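PDB 3R1P: odorant binding protein, antennal from Anopheles gambiae, which probably binds odorant molecules in the mosquito antenna as a secreted, all-helical carrier of the PBP/GOBP family, and here holds palmitic acid. Local coordinates for residues Gly26-Glu29 and Glu30-Arg33; Thr96-Lys99 and Cys100-Ala103. All coordinates share one frame; numbering follows the deposited sequence.

Contact 1. Residues Gly26-Glu29 and Glu30-Arg33; sequences GASE and EQLR
Gln31 stretches back alongside Ser28 to close a capping box at the start of the short helix 29-32, where Ser28 is the N-cap. Its CB leaves the backbone 3.5 Å from Ser28 OG and close to Ser28 O. The chain then runs out past the serine: CG lies 3.3 Å from Ser28 OG, and with chi2 extended (168°) CD stays 3.5 Å from Ser28 OG. At the tip, OE1 takes a nearly straight bond of 3.0 Å from Ser28 N, the donor tilted 23° from the amide plane, and a weak one from Ser28 OG. The serine OG, turned between its own backbone N and carbonyl carbon (chi1 70°), accepts from Gln31 N at 3.1 Å. Each residue thus receives the other's backbone N-H on its side chain. The first helical turn closes with Leu32 N on Ser28 O and Arg33 N on Glu29 O. Ala27 CB touches Leu32 CD2 at 4.2 Å; both residues are buried and meet helix 44-56, and Leu32 also packs on helix 11-25. Glu29 OE2 is hydrogen-bonded to His18 NE2 on that helix, while Glu29 OE1 stays 4.4 Å from Arg33 NE, beyond salt-bridge range.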
ATOM      1  N   GLY A  26      -8.085  -7.973  -7.451  1.00 39.77           N
ATOM      2  CA  GLY A  26      -8.043  -8.639  -8.747  1.00 40.07           C
ATOM      3  C   GLY A  26      -6.797  -8.259  -9.526  1.00 45.16           C
ATOM      4  O   GLY A  26      -6.832  -8.193 -10.759  1.00 45.10           O
ATOM      5  N   ALA A  27      -5.688  -7.981  -8.798  1.00 42.52           N
ATOM      6  CA  ALA A  27      -4.387  -7.618  -9.369  1.00 42.45           C
ATOM      7  C   ALA A  27      -3.521  -8.865  -9.544  1.00 46.14           C
ATOM      8  O   ALA A  27      -3.473  -9.733  -8.661  1.00 44.73           O
ATOM      9  CB  ALA A  27      -3.678  -6.602  -8.489  1.00 42.80           C
ATOM     10  N   SER A  28      -2.842  -8.947 -10.691  1.00 42.83           N
ATOM     11  CA  SER A  28      -2.003 -10.093 -11.018  1.00 42.84           C
ATOM     12  C   SER A  28      -0.660 -10.009 -10.296  1.00 47.11           C
ATOM     13  O   SER A  28      -0.242  -8.914  -9.902  1.00 46.44           O
ATOM     14  CB  SER A  28      -1.795 -10.174 -12.526  1.00 46.17           C
ATOM     15  OG  SER A  28      -0.967  -9.119 -12.985  1.00 52.84           O
ATOM     16  N   GLU A  29       0.034 -11.155 -10.152  1.00 43.56           N
ATOM     17  CA  GLU A  29       1.365 -11.196  -9.545  1.00 43.06           C
ATOM     18  C   GLU A  29       2.341 -10.332 -10.351  1.00 46.43           C
ATOM     19  O   GLU A  29       3.131  -9.609  -9.750  1.00 45.44           O
ATOM     20  CB  GLU A  29       1.876 -12.634  -9.405  1.00 44.49           C
ATOM     21  CG  GLU A  29       1.364 -13.337  -8.156  1.00 54.77           C
ATOM     22  CD  GLU A  29       2.083 -13.066  -6.842  1.00 71.51           C
ATOM     23  OE1 GLU A  29       3.129 -12.378  -6.849  1.00 64.62           O
ATOM     24  OE2 GLU A  29       1.611 -13.573  -5.800  1.00 66.91           O
ATOM     25  N   GLU A  30       2.215 -10.345 -11.701  1.00 43.09           N
ATOM     26  CA  GLU A  30       3.025  -9.562 -12.641  1.00 42.44           C
ATOM     27  C   GLU A  30       2.878  -8.071 -12.375  1.00 43.22           C
ATOM     28  O   GLU A  30       3.879  -7.363 -12.399  1.00 42.30           O
ATOM     29  CB  GLU A  30       2.609  -9.834 -14.099  1.00 44.20           C
ATOM     30  CG  GLU A  30       2.977 -11.185 -14.668  1.00 58.51           C
ATOM     31  CD  GLU A  30       4.123 -11.144 -15.653  1.00 82.40           C
ATOM     32  OE1 GLU A  30       4.307 -10.116 -16.346  1.00 75.10           O
ATOM     33  OE2 GLU A  30       4.797 -12.187 -15.782  1.00 78.88           O
ATOM     34  N   GLN A  31       1.631  -7.595 -12.141  1.00 38.06           N
ATOM     35  CA  GLN A  31       1.319  -6.179 -11.872  1.00 36.23           C
ATOM     36  C   GLN A  31       1.957  -5.711 -10.569  1.00 38.67           C
ATOM     37  O   GLN A  31       2.475  -4.601 -10.516  1.00 38.88           O
ATOM     38  CB  GLN A  31      -0.198  -5.939 -11.845  1.00 37.05           C
ATOM     39  CG  GLN A  31      -0.816  -5.815 -13.234  1.00 38.62           C
ATOM     40  CD  GLN A  31      -2.329  -5.869 -13.234  1.00 47.48           C
ATOM     41  OE1 GLN A  31      -2.971  -6.462 -12.354  1.00 37.83           O
ATOM     42  NE2 GLN A  31      -2.930  -5.288 -14.264  1.00 39.42           N
ATOM     43  N   LEU A  32       1.939  -6.561  -9.536  1.00 33.84           N
ATOM     44  CA  LEU A  32       2.510  -6.241  -8.224  1.00 33.11           C
ATOM     45  C   LEU A  32       4.029  -6.360  -8.209  1.00 35.47           C
ATOM     46  O   LEU A  32       4.700  -5.530  -7.587  1.00 33.39           O
ATOM     47  CB  LEU A  32       1.897  -7.131  -7.137  1.00 33.11           C
ATOM     48  CG  LEU A  32       0.380  -7.046  -6.969  1.00 37.05           C
ATOM     49  CD1 LEU A  32      -0.086  -8.046  -5.964  1.00 36.99           C
ATOM     50  CD2 LEU A  32      -0.059  -5.634  -6.585  1.00 36.54           C
ATOM     51  N   ARG A  33       4.559  -7.364  -8.939  1.00 32.06           N
ATOM     52  CA  ARG A  33       5.991  -7.662  -9.070  1.00 31.26           C
ATOM     53  C   ARG A  33       6.834  -6.538  -9.650  1.00 33.94           C
ATOM     54  O   ARG A  33       8.066  -6.601  -9.586  1.00 33.07           O
ATOM     55  CB  ARG A  33       6.211  -8.970  -9.812  1.00 31.35           C
ATOM     56  CG  ARG A  33       6.192 -10.112  -8.828  1.00 42.35           C
ATOM     57  CD  ARG A  33       6.695 -11.367  -9.464  1.00 52.23           C
ATOM     58  NE  ARG A  33       7.219 -12.330  -8.487  1.00 61.56           N
ATOM     59  CZ  ARG A  33       8.419 -12.903  -8.553  1.00 75.70           C
ATOM     60  NH1 ARG A  33       9.276 -12.560  -9.510  1.00 55.76           N
ATOM     61  NH2 ARG A  33       8.783 -13.800  -7.645  1.00 65.56           N
TER

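Contact 2. Residues Thr96-Lys99 and Cys100-Ala103; sequences TPDK and CETA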
ATOM      1  N   THR A  96      -8.724  11.623  -2.377  1.00 17.21           N
ATOM      2  CA  THR A  96      -9.193  11.714  -3.769  1.00 17.73           C
ATOM      3  C   THR A  96     -10.618  11.113  -3.820  1.00 22.50           C
ATOM      4  O   THR A  96     -11.009  10.429  -2.866  1.00 20.86           O
ATOM      5  CB  THR A  96      -8.252  10.953  -4.754  1.00 21.22           C
ATOM      6  OG1 THR A  96      -8.589   9.563  -4.768  1.00 23.55           O
ATOM      7  CG2 THR A  96      -6.759  11.170  -4.498  1.00 17.67           C
ATOM      8  N   PRO A  97     -11.390  11.293  -4.919  1.00 21.94           N
ATOM      9  CA  PRO A  97     -12.716  10.651  -4.989  1.00 22.89           C
ATOM     10  C   PRO A  97     -12.657   9.116  -5.133  1.00 27.63           C
ATOM     11  O   PRO A  97     -13.704   8.470  -5.041  1.00 29.89           O
ATOM     12  CB  PRO A  97     -13.359  11.284  -6.238  1.00 24.78           C
ATOM     13  CG  PRO A  97     -12.460  12.414  -6.644  1.00 29.01           C
ATOM     14  CD  PRO A  97     -11.103  12.050  -6.156  1.00 24.81           C
ATOM     15  N   ASP A  98     -11.454   8.532  -5.350  1.00 21.90           N
ATOM     16  CA  ASP A  98     -11.282   7.090  -5.507  1.00 21.38           C
ATOM     17  C   ASP A  98     -10.350   6.503  -4.446  1.00 24.09           C
ATOM     18  O   ASP A  98      -9.214   6.958  -4.320  1.00 23.74           O
ATOM     19  CB  ASP A  98     -10.801   6.766  -6.918  1.00 23.29           C
ATOM     20  CG  ASP A  98     -10.776   5.287  -7.240  1.00 32.80           C
ATOM     21  OD1 ASP A  98     -11.707   4.815  -7.925  1.00 36.98           O
ATOM     22  OD2 ASP A  98      -9.839   4.600  -6.795  1.00 31.29           O
ATOM     23  N   LYS A  99     -10.841   5.485  -3.687  1.00 19.66           N
ATOM     24  CA  LYS A  99     -10.116   4.821  -2.596  1.00 19.52           C
ATOM     25  C   LYS A  99      -8.765   4.252  -3.058  1.00 23.53           C
ATOM     26  O   LYS A  99      -7.775   4.340  -2.337  1.00 21.80           O
ATOM     27  CB  LYS A  99     -10.967   3.693  -1.980  1.00 21.56           C
ATOM     28  CG  LYS A  99     -12.204   4.172  -1.245  1.00 31.44           C
ATOM     29  CD  LYS A  99     -12.882   3.017  -0.497  1.00 33.40           C
ATOM     30  CE  LYS A  99     -13.890   3.521   0.522  1.00 41.67           C
ATOM     31  NZ  LYS A  99     -15.068   4.174  -0.113  1.00 49.52           N
ATOM     32  N   CYS A 100      -8.732   3.680  -4.281  1.00 21.98           N
ATOM     33  CA  CYS A 100      -7.504   3.110  -4.825  1.00 22.45           C
ATOM     34  C   CYS A 100      -6.503   4.191  -5.199  1.00 23.06           C
ATOM     35  O   CYS A 100      -5.315   4.020  -4.925  1.00 22.09           O
ATOM     36  CB  CYS A 100      -7.814   2.184  -5.995  1.00 24.54           C
ATOM     37  SG  CYS A 100      -9.104   0.975  -5.620  1.00 29.35           S
ATOM     38  N   GLU A 101      -6.973   5.309  -5.776  1.00 19.00           N
ATOM     39  CA  GLU A 101      -6.108   6.446  -6.121  1.00 19.14           C
ATOM     40  C   GLU A 101      -5.566   7.112  -4.844  1.00 21.93           C
ATOM     41  O   GLU A 101      -4.396   7.495  -4.807  1.00 21.49           O
ATOM     42  CB  GLU A 101      -6.853   7.469  -6.987  1.00 20.66           C
ATOM     43  CG  GLU A 101      -7.151   6.977  -8.398  1.00 31.55           C
ATOM     44  CD  GLU A 101      -5.980   6.750  -9.344  1.00 54.69           C
ATOM     45  OE1 GLU A 101      -4.815   7.061  -8.994  1.00 37.42           O
ATOM     46  OE2 GLU A 101      -6.253   6.293 -10.476  1.00 54.69           O
ATOM     47  N   THR A 102      -6.401   7.199  -3.786  1.00 16.25           N
ATOM     48  CA  THR A 102      -5.993   7.778  -2.496  1.00 14.95           C
ATOM     49  C   THR A 102      -4.821   6.976  -1.906  1.00 18.74           C
ATOM     50  O   THR A 102      -3.840   7.573  -1.463  1.00 17.70           O
ATOM     51  CB  THR A 102      -7.202   7.858  -1.527  1.00 16.75           C
ATOM     52  OG1 THR A 102      -8.190   8.742  -2.064  1.00 18.28           O
ATOM     53  CG2 THR A 102      -6.806   8.335  -0.128  1.00 15.77           C
ATOM     54  N   ALA A 103      -4.924   5.624  -1.907  1.00 18.24           N
ATOM     55  CA  ALA A 103      -3.880   4.746  -1.360  1.00 19.54           C
ATOM     56  C   ALA A 103      -2.596   4.819  -2.178  1.00 23.52           C
ATOM     57  O   ALA A 103      -1.504   4.902  -1.596  1.00 21.40           O
ATOM     58  CB  ALA A 103      -4.371   3.309  -1.284  1.00 20.66           C
TER
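Thr96 and Thr102 lie side by side with their side chains running in opposite directions, joining an ST turn to the first turn of helix 99-110, whose N-cap is Asp98. Their hydroxyls meet in a hydrogen bond of 2.9 Å between Thr96 OG1 and Thr102 OG1. Thr96 CG2 comes alongside the partner, 3.7 Å from Thr102 OG1. The same Thr96 OG1 accepts from Asp98 N at 3.1 Å, the bond that closes the ST turn, so one hydroxyl ties the approach loop to both the cap residue and the helix. Asp98 caps the N-terminal end of the helix. Chi1 of -172° swings its carboxylate away from its own N and toward the first amides of the helix, where OD2 accepts from Glu101 N at 3.1 Å with its anti lone pair. A weak, strongly bent bond from Cys100 N reaches this oxygen too. Two amides at the helix start therefore converge on one carboxylate oxygen, an arrangement likely to favour its charged form. Glu101 turns its own carboxylate away to a salt bridge with Lys47, and Cys100 is joined to Cys48 by a disulfide. Cys100 CB sits 3.3 Å from Asp98 OD2.

In the fold
Contact 1 comes first along the chain and contact 2 some sixty residues later, each at the start of a helix: 29-32 for the first, 99-110 for the second. Their centres are about 19 Å apart and their nearest atoms about 9 Å, so they do not touch. Helix 44-56 links them: Ala27, Gln31 and Leu32 pack on its Ala45, Ala46 and Tyr49, while contact 2 is tied to the same helix covalently and through Ala103 on Ile50, His51 and Phe54. The side chains of Leu32 and Ala103 are about 7 and 8 Å from the bound palmitic acid. The two capped helix starts are thus joined through one common helix rather than to each other.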